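Local coordinates for protein 3-dehydroquinate dehydratase (Zymomonas mobilis subsp. mobilis, PDB 6SMF) that probably catalyses the trans-dehydration of 3-dehydroquinate to 3-dehydroshikimate via an enolate intermediate, a step of the shikimate pathway to chorismate, at residues P8-L13 and A77-A82; N39-Q44 and E137-A142; E69-K74 and I99-I104. All blocks are in the same frame, centred on the assembly; numbering follows the deposited sequence.

Interaction 1 of 3, residues P8-L13 and A77-A82; sequences PTIFIL and AVILNA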
loop_
_atom_site.group_PDB
_atom_site.type_symbol
_atom_site.label_atom_id
_atom_site.label_comp_id
_atom_site.label_asym_id
_atom_site.label_seq_id
_atom_site.Cartn_x
_atom_site.Cartn_y
_atom_site.Cartn_z
ATOM N N PRO A 8 41.632 -7.208 23.301
ATOM C CA PRO A 8 40.217 -6.982 23.063
ATOM C C PRO A 8 39.669 -8.168 22.264
ATOM O O PRO A 8 40.350 -8.622 21.384
ATOM C CB PRO A 8 40.150 -5.686 22.228
ATOM C CG PRO A 8 41.481 -5.002 22.415
ATOM C CD PRO A 8 42.450 -6.046 22.933
ATOM N N THR A 9 38.486 -8.671 22.610
ATOM C CA THR A 9 37.856 -9.785 21.861
ATOM C C THR A 9 36.736 -9.214 20.967
ATOM O O THR A 9 35.990 -8.308 21.388
ATOM C CB THR A 9 37.486 -10.951 22.792
ATOM O OG1 THR A 9 36.087 -10.853 23.062
ATOM C CG2 THR A 9 38.318 -11.021 24.061
ATOM N N ILE A 10 36.669 -9.668 19.719
ATOM C CA ILE A 10 35.623 -9.226 18.756
ATOM C C ILE A 10 34.852 -10.456 18.295
ATOM O O ILE A 10 35.460 -11.296 17.617
ATOM C CB ILE A 10 36.254 -8.463 17.586
ATOM C CG1 ILE A 10 36.790 -7.098 18.009
ATOM C CG2 ILE A 10 35.270 -8.307 16.460
ATOM C CD1 ILE A 10 37.722 -6.502 16.971
ATOM N N PHE A 11 33.575 -10.552 18.659
ATOM C CA PHE A 11 32.642 -11.589 18.168
ATOM C C PHE A 11 32.354 -11.332 16.680
ATOM O O PHE A 11 32.174 -10.166 16.229
ATOM C CB PHE A 11 31.358 -11.569 18.992
ATOM C CG PHE A 11 31.458 -12.285 20.312
ATOM C CD1 PHE A 11 32.421 -11.935 21.232
ATOM C CD2 PHE A 11 30.575 -13.310 20.634
ATOM C CE1 PHE A 11 32.525 -12.619 22.430
ATOM C CE2 PHE A 11 30.651 -13.959 21.854
ATOM C CZ PHE A 11 31.649 -13.634 22.728
ATOM N N ILE A 12 32.374 -12.414 15.909
ATOM C CA ILE A 12 31.993 -12.421 14.478
ATOM C C ILE A 12 30.945 -13.513 14.348
ATOM O O ILE A 12 31.302 -14.698 14.542
ATOM C CB ILE A 12 33.211 -12.664 13.589
ATOM C CG1 ILE A 12 34.321 -11.647 13.873
ATOM C CG2 ILE A 12 32.795 -12.675 12.129
ATOM C CD1 ILE A 12 35.547 -11.791 12.983
ATOM N N LEU A 13 29.703 -13.102 14.101
ATOM C CA LEU A 13 28.528 -13.985 14.191
ATOM C C LEU A 13 27.901 -14.128 12.806
ATOM O O LEU A 13 27.547 -13.107 12.210
ATOM C CB LEU A 13 27.556 -13.384 15.202
ATOM C CG LEU A 13 28.088 -13.191 16.613
ATOM C CD1 LEU A 13 27.030 -12.544 17.505
ATOM C CD2 LEU A 13 28.539 -14.511 17.203
ATOM N N ALA A 77 33.565 -5.291 20.159
ATOM C CA ALA A 77 32.666 -5.160 18.977
ATOM C C ALA A 77 32.045 -6.505 18.579
ATOM O O ALA A 77 32.532 -7.565 19.027
ATOM C CB ALA A 77 33.426 -4.575 17.820
ATOM N N VAL A 78 30.945 -6.452 17.827
ATOM C CA VAL A 78 30.340 -7.619 17.119
ATOM C C VAL A 78 30.272 -7.285 15.632
ATOM O O VAL A 78 29.800 -6.203 15.249
ATOM C CB VAL A 78 28.945 -7.987 17.633
ATOM C CG1 VAL A 78 28.336 -9.136 16.843
ATOM C CG2 VAL A 78 28.980 -8.321 19.107
ATOM N N ILE A 79 30.775 -8.197 14.825
ATOM C CA ILE A 79 30.582 -8.173 13.361
ATOM C C ILE A 79 29.488 -9.201 13.126
ATOM O O ILE A 79 29.668 -10.339 13.583
ATOM C CB ILE A 79 31.894 -8.508 12.653
ATOM C CG1 ILE A 79 32.970 -7.435 12.892
ATOM C CG2 ILE A 79 31.643 -8.758 11.188
ATOM C CD1 ILE A 79 34.414 -7.887 12.542
ATOM N N LEU A 80 28.366 -8.779 12.543
ATOM C CA LEU A 80 27.147 -9.616 12.444
ATOM C C LEU A 80 26.702 -9.692 10.991
ATOM O O LEU A 80 26.444 -8.652 10.390
ATOM C CB LEU A 80 26.036 -9.016 13.311
ATOM C CG LEU A 80 24.703 -9.747 13.232
ATOM C CD1 LEU A 80 24.866 -11.218 13.638
ATOM C CD2 LEU A 80 23.665 -9.029 14.094
ATOM N N ASN A 81 26.679 -10.906 10.461
ATOM C CA ASN A 81 26.028 -11.270 9.186
ATOM C C ASN A 81 24.861 -12.187 9.553
ATOM O O ASN A 81 25.074 -13.381 9.703
ATOM C CB ASN A 81 27.038 -11.906 8.231
ATOM C CG ASN A 81 26.403 -12.091 6.886
ATOM O OD1 ASN A 81 25.185 -12.027 6.818
ATOM N ND2 ASN A 81 27.190 -12.313 5.844
ATOM N N ALA A 82 23.687 -11.629 9.806
ATOM C CA ALA A 82 22.466 -12.369 10.201
ATOM C C ALA A 82 21.866 -13.123 9.005
ATOM O O ALA A 82 20.856 -13.776 9.182
ATOM C CB ALA A 82 21.477 -11.398 10.792
#
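Residues F11-L13 and V78-L80 pair as neighbouring parallel strands inside the five-stranded parallel sheet of the flavodoxin-like fold of type II dehydroquinases, and they illustrate how one edge-to-edge pairing serves two layers of helices. F11 begins with a weak bond from its N to A77 O and then takes I79 N on its own O at 2.8 Å, with an N-H...O angle of 169°. L13 repeats this two residues on: L13 N reaches I79 O at 2.8 Å, and N81 N reaches L13 O at 2.9 Å. On one face, I79 CD1 touches both I10 CG2 and I12 CG1, each at 4.0 Å, while the I12 and I79 side chains run side by side. On the other face, L13 CD1 meets V78 CG1 at 3.7 Å. L80 CG is anti to the backbone N (chi1 177°), and L80 CD1 lies against L13 CB at 3.8 Å. N81, a predicted substrate-binding residue at the strand's end, bonds through ND2 to Y139 OH and to a citrate ion, probably from the crystallisation liquor. Helix 136-147 covers the face of I10, I12 and I79, helix 60-72 that of F11, L13 and V78, and strand 51-56 flanks strand 9-14 on its far edge.

Interaction 2 of 3, residues N39-Q44 and E137-A142; sequences NKLKLQ and ESYSLA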
loop_
_atom_site.group_PDB
_atom_site.type_symbol
_atom_site.label_atom_id
_atom_site.label_comp_id
_atom_site.label_asym_id
_atom_site.label_seq_id
_atom_site.Cartn_x
_atom_site.Cartn_y
_atom_site.Cartn_z
ATOM N N ASN A 39 39.711 -18.446 8.655
ATOM C CA ASN A 39 41.194 -18.557 8.638
ATOM C C ASN A 39 41.780 -17.195 8.264
ATOM O O ASN A 39 42.668 -16.719 8.996
ATOM C CB ASN A 39 41.660 -19.715 7.743
ATOM C CG ASN A 39 41.250 -21.104 8.313
ATOM O OD1 ASN A 39 40.774 -21.254 9.474
ATOM N ND2 ASN A 39 41.454 -22.143 7.507
ATOM N N LYS A 40 41.253 -16.556 7.202
ATOM C CA LYS A 40 41.706 -15.203 6.761
ATOM C C LYS A 40 41.677 -14.268 7.978
ATOM O O LYS A 40 42.717 -13.569 8.215
ATOM C CB LYS A 40 40.828 -14.644 5.641
ATOM C CG LYS A 40 41.350 -14.700 4.208
ATOM C CD LYS A 40 40.307 -14.054 3.221
ATOM C CE LYS A 40 40.880 -13.202 2.093
ATOM N NZ LYS A 40 42.104 -13.825 1.522
ATOM N N LEU A 41 40.556 -14.325 8.729
ATOM C CA LEU A 41 40.173 -13.361 9.797
ATOM C C LEU A 41 41.050 -13.573 11.028
ATOM O O LEU A 41 41.488 -12.567 11.601
ATOM C CB LEU A 41 38.686 -13.506 10.157
ATOM C CG LEU A 41 37.706 -12.902 9.144
ATOM C CD1 LEU A 41 36.268 -13.254 9.492
ATOM C CD2 LEU A 41 37.859 -11.391 9.055
ATOM N N LYS A 42 41.267 -14.829 11.422
ATOM C CA LYS A 42 42.161 -15.209 12.554
ATOM C C LYS A 42 43.575 -14.651 12.331
ATOM O O LYS A 42 44.145 -14.150 13.327
ATOM C CB LYS A 42 42.213 -16.724 12.753
ATOM C CG LYS A 42 41.020 -17.243 13.535
ATOM C CD LYS A 42 40.733 -18.682 13.338
ATOM C CE LYS A 42 39.783 -19.189 14.397
ATOM N NZ LYS A 42 39.240 -20.494 13.979
ATOM N N LEU A 43 44.065 -14.698 11.080
ATOM C CA LEU A 43 45.400 -14.162 10.665
ATOM C C LEU A 43 45.395 -12.632 10.712
ATOM O O LEU A 43 46.412 -12.052 11.143
ATOM C CB LEU A 43 45.741 -14.616 9.243
ATOM C CG LEU A 43 46.482 -15.940 9.109
ATOM C CD1 LEU A 43 46.587 -16.297 7.632
ATOM C CD2 LEU A 43 47.847 -15.871 9.770
ATOM N N GLN A 44 44.318 -12.005 10.232
ATOM C CA GLN A 44 44.184 -10.530 10.207
ATOM C C GLN A 44 44.200 -10.050 11.660
ATOM O O GLN A 44 44.834 -8.985 11.954
ATOM C CB GLN A 44 42.900 -10.165 9.467
ATOM C CG GLN A 44 42.849 -8.732 8.978
ATOM C CD GLN A 44 41.431 -8.367 8.614
ATOM O OE1 GLN A 44 40.627 -9.209 8.195
ATOM N NE2 GLN A 44 41.120 -7.098 8.804
ATOM N N GLU A 137 36.203 -9.807 1.816
ATOM C CA GLU A 137 36.735 -8.442 2.089
ATOM C C GLU A 137 35.724 -7.649 2.932
ATOM O O GLU A 137 36.209 -6.787 3.655
ATOM C CB GLU A 137 37.152 -7.709 0.801
ATOM C CG GLU A 137 38.475 -8.189 0.207
ATOM C CD GLU A 137 39.635 -8.453 1.198
ATOM O OE1 GLU A 137 39.957 -7.530 2.031
ATOM O OE2 GLU A 137 40.204 -9.604 1.193
ATOM N N SER A 138 34.407 -7.910 2.850
ATOM C CA SER A 138 33.383 -7.269 3.719
ATOM C C SER A 138 33.754 -7.505 5.198
ATOM O O SER A 138 33.763 -6.556 5.988
ATOM C CB SER A 138 31.947 -7.711 3.415
ATOM O OG SER A 138 31.481 -7.221 2.151
ATOM N N TYR A 139 34.068 -8.733 5.560
ATOM C CA TYR A 139 34.516 -9.100 6.928
ATOM C C TYR A 139 35.859 -8.423 7.259
ATOM O O TYR A 139 35.989 -7.854 8.366
ATOM C CB TYR A 139 34.633 -10.625 7.065
ATOM C CG TYR A 139 33.306 -11.347 7.049
ATOM C CD1 TYR A 139 32.732 -11.756 5.853
ATOM C CD2 TYR A 139 32.645 -11.660 8.231
ATOM C CE1 TYR A 139 31.542 -12.453 5.830
ATOM C CE2 TYR A 139 31.454 -12.363 8.215
ATOM C CZ TYR A 139 30.900 -12.741 7.013
ATOM O OH TYR A 139 29.713 -13.406 6.981
ATOM N N SER A 140 36.845 -8.491 6.357
ATOM C CA SER A 140 38.204 -7.967 6.623
ATOM C C SER A 140 38.101 -6.461 6.940
ATOM O O SER A 140 38.702 -6.034 7.954
ATOM C CB SER A 140 39.214 -8.348 5.525
ATOM O OG SER A 140 39.536 -7.289 4.629
ATOM N N LEU A 141 37.347 -5.691 6.154
ATOM C CA LEU A 141 37.103 -4.228 6.354
ATOM C C LEU A 141 36.426 -3.974 7.704
ATOM O O LEU A 141 36.802 -3.010 8.431
ATOM C CB LEU A 141 36.201 -3.704 5.242
ATOM C CG LEU A 141 36.844 -3.575 3.863
ATOM C CD1 LEU A 141 35.770 -3.526 2.784
ATOM C CD2 LEU A 141 37.686 -2.322 3.794
ATOM N N ALA A 142 35.444 -4.803 8.009
ATOM C CA ALA A 142 34.677 -4.761 9.272
ATOM C C ALA A 142 35.664 -4.976 10.427
ATOM O O ALA A 142 35.611 -4.221 11.400
ATOM C CB ALA A 142 33.580 -5.808 9.213
#
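Q44 reaches from one helix to the backbone of another: its NE2 donates to S140 O at 2.8 Å, with a nearly straight N-H...O angle of 168°. The oxygen lies close to the plane of the Q44 amide, whereas the donor stands somewhat off the carbonyl plane of S140. Q44 CG is anti to the backbone N (chi1 -161°) and the chain beyond it is extended, which carries the amide across the gap. The other branch of the amide is close as well, Q44 OE1 lying 3.1 Å from S140 CB. A turn earlier, L41 forms the apolar part of the contact, both of its methyl carbons, CD1 and CD2, lying 3.9 Å from Y139 CB. L41 CD1 also approaches the Y139 ring obliquely, near Y139 CD2. At the exposed end, K40 CE passes 3.8 Å from E137 OE2, the two side chains crossing at about a right angle. K40 NZ stays 4.6 Å from E137 OE2, so any attraction between the charges is probably modest.

In the next shell, S140 OG donates to E137 OE1 at 2.6 Å, arriving from above the carboxylate plane, which ties the bent E137 side chain to a residue of its own helix. L143 packs beside both L41 and Q44. Y139 OH, at the inner end, bonds to N14 OD1, while S138 OG bonds to H107 O and F134 N, joining the same helix to the segment of the predicted proton donor. On another side of this helix, L141 touches A145 of a second subunit. The short helical segments run nearly parallel, crossing at -21°, as is typical of neighbouring helices on one face of the parallel sheet in a flavodoxin-like alpha/beta fold.

Interaction 3 of 3, residues E69-K74 and I99-I104; sequences EAQAVK and ITVPVI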
loop_
_atom_site.group_PDB
_atom_site.type_symbol
_atom_site.label_atom_id
_atom_site.label_comp_id
_atom_site.label_asym_id
_atom_site.label_seq_id
_atom_site.Cartn_x
_atom_site.Cartn_y
_atom_site.Cartn_z
ATOM N N GLU A 69 25.794 -12.449 25.051
ATOM C CA GLU A 69 27.046 -13.044 25.584
ATOM C C GLU A 69 28.205 -12.080 25.305
ATOM O O GLU A 69 29.094 -11.938 26.189
ATOM C CB GLU A 69 27.284 -14.419 24.958
ATOM C CG GLU A 69 28.557 -15.129 25.429
ATOM C CD GLU A 69 28.854 -16.444 24.723
ATOM O OE1 GLU A 69 27.901 -17.033 24.102
ATOM O OE2 GLU A 69 30.022 -16.886 24.814
ATOM N N ALA A 70 28.216 -11.424 24.146
ATOM C CA ALA A 70 29.271 -10.440 23.838
ATOM C C ALA A 70 29.184 -9.290 24.840
ATOM O O ALA A 70 30.238 -8.844 25.299
ATOM C CB ALA A 70 29.191 -9.933 22.440
ATOM N N GLN A 71 27.993 -8.839 25.224
ATOM C CA GLN A 71 27.949 -7.721 26.204
ATOM C C GLN A 71 28.458 -8.188 27.572
ATOM O O GLN A 71 29.136 -7.384 28.239
ATOM C CB GLN A 71 26.570 -7.088 26.358
ATOM C CG GLN A 71 26.686 -5.631 26.783
ATOM C CD GLN A 71 25.405 -5.159 27.412
ATOM O OE1 GLN A 71 24.645 -5.968 27.953
ATOM N NE2 GLN A 71 25.158 -3.856 27.353
ATOM N N ALA A 72 28.160 -9.433 27.961
ATOM C CA ALA A 72 28.436 -10.018 29.302
ATOM C C ALA A 72 29.947 -10.137 29.518
ATOM O O ALA A 72 30.409 -10.124 30.653
ATOM C CB ALA A 72 27.781 -11.373 29.403
ATOM N N VAL A 73 30.677 -10.235 28.416
ATOM C CA VAL A 73 32.120 -10.591 28.317
ATOM C C VAL A 73 32.896 -9.304 27.993
ATOM O O VAL A 73 34.117 -9.374 27.784
ATOM C CB VAL A 73 32.209 -11.708 27.256
ATOM C CG1 VAL A 73 33.352 -11.544 26.267
ATOM C CG2 VAL A 73 32.196 -13.087 27.921
ATOM N N LYS A 74 32.181 -8.170 27.966
ATOM C CA LYS A 74 32.674 -6.807 27.625
ATOM C C LYS A 74 33.485 -6.832 26.325
ATOM O O LYS A 74 34.499 -6.104 26.238
ATOM C CB LYS A 74 33.486 -6.250 28.786
ATOM C CG LYS A 74 32.832 -6.432 30.150
ATOM C CD LYS A 74 32.190 -5.198 30.743
ATOM C CE LYS A 74 32.597 -5.092 32.196
ATOM N NZ LYS A 74 32.304 -3.750 32.741
ATOM N N ILE A 99 22.037 -3.952 23.931
ATOM C CA ILE A 99 23.478 -4.090 24.311
ATOM C C ILE A 99 24.228 -2.808 23.950
ATOM O O ILE A 99 23.786 -2.107 23.045
ATOM C CB ILE A 99 24.125 -5.325 23.668
ATOM C CG1 ILE A 99 24.370 -5.137 22.164
ATOM C CG2 ILE A 99 23.292 -6.545 23.990
ATOM C CD1 ILE A 99 25.096 -6.285 21.499
ATOM N N THR A 100 25.308 -2.529 24.674
ATOM C CA THR A 100 26.169 -1.326 24.525
ATOM C C THR A 100 27.347 -1.578 23.587
ATOM O O THR A 100 27.994 -0.611 23.208
ATOM C CB THR A 100 26.848 -0.924 25.834
ATOM O OG1 THR A 100 25.918 -1.155 26.890
ATOM C CG2 THR A 100 27.292 0.521 25.774
ATOM N N VAL A 101 27.674 -2.839 23.325
ATOM C CA VAL A 101 28.744 -3.249 22.374
ATOM C C VAL A 101 28.329 -2.794 20.979
ATOM O O VAL A 101 27.273 -3.212 20.506
ATOM C CB VAL A 101 28.944 -4.774 22.393
ATOM C CG1 VAL A 101 30.021 -5.218 21.411
ATOM C CG2 VAL A 101 29.234 -5.275 23.795
ATOM N N PRO A 102 29.166 -2.016 20.250
ATOM C CA PRO A 102 28.881 -1.684 18.858
ATOM C C PRO A 102 28.768 -2.927 17.963
ATOM O O PRO A 102 29.531 -3.851 18.130
ATOM C CB PRO A 102 30.048 -0.837 18.360
ATOM C CG PRO A 102 30.964 -0.610 19.572
ATOM C CD PRO A 102 30.467 -1.496 20.698
ATOM N N VAL A 103 27.800 -2.899 17.047
ATOM C CA VAL A 103 27.565 -3.954 16.030
ATOM C C VAL A 103 27.816 -3.362 14.635
ATOM O O VAL A 103 27.300 -2.265 14.313
ATOM C CB VAL A 103 26.156 -4.533 16.159
ATOM C CG1 VAL A 103 25.910 -5.631 15.128
ATOM C CG2 VAL A 103 25.897 -5.032 17.560
ATOM N N ILE A 104 28.633 -4.059 13.856
ATOM C CA ILE A 104 28.841 -3.793 12.408
ATOM C C ILE A 104 28.113 -4.869 11.592
ATOM O O ILE A 104 28.396 -6.093 11.782
ATOM C CB ILE A 104 30.333 -3.757 12.101
ATOM C CG1 ILE A 104 31.005 -2.641 12.883
ATOM C CG2 ILE A 104 30.550 -3.612 10.607
ATOM C CD1 ILE A 104 32.503 -2.768 12.897
#
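The flat carboxamide of Q71 has I99 over one face, with I99 CB 4.0 Å from Q71 CD and I99 CA close by on the same side. T100 lies beyond the end of the amide: T100 OG1 is 2.8 Å from the atom modelled as Q71 NE2, nearly level with the group, and T100 N is 3.0 Å from that atom, nearer the face that I99 occupies. The amide is probably turned over in the model, so the identity of that atom is uncertain; turned back, either approach may be a hydrogen bond. The Q71 chain is extended, with CG anti to the backbone N (chi1 -152°). It slides past V101 in the opposite direction, V101 CG2 touching Q71 CG at 3.9 Å and Q71 CA at 3.7 Å. The contact joins the C-terminal end of helix 60-72 to the loop leading from helix 90-98 into strand 103-107 of the flavodoxin-like sheet. Just beyond Q71 the helix finishes in a Schellman motif, where K74 adopts positive phi and K74 N bonds to Q71 O at 3.2 Å. A70 and V101 both pack on V78 of the central strand, and T100 touches R24, a predicted transition-state stabiliser, of a third subunit.

From the N terminus, strand 9-14 opens the loop that interaction 1 closes at strand 77-81. Within that loop, helix 34-48 starts interaction 2, which closes only near the C terminus at helix 136-147, so interactions 1 and 2 cross. Helix 60-72 likewise starts interaction 3 before strand 77-81 and finishes it after, at 99-104; interaction 3 therefore crosses interaction 1 yet nests inside the loop of interaction 2. Interaction 1 lies in the sheet, interaction 2 in the helix layer on one face, and interaction 3 on the other. I12 CD1 packs on L41 CD1, V78 CG2 on A70 CB, and strand 77-81 adjoins strand 103-107, tying the three layers together.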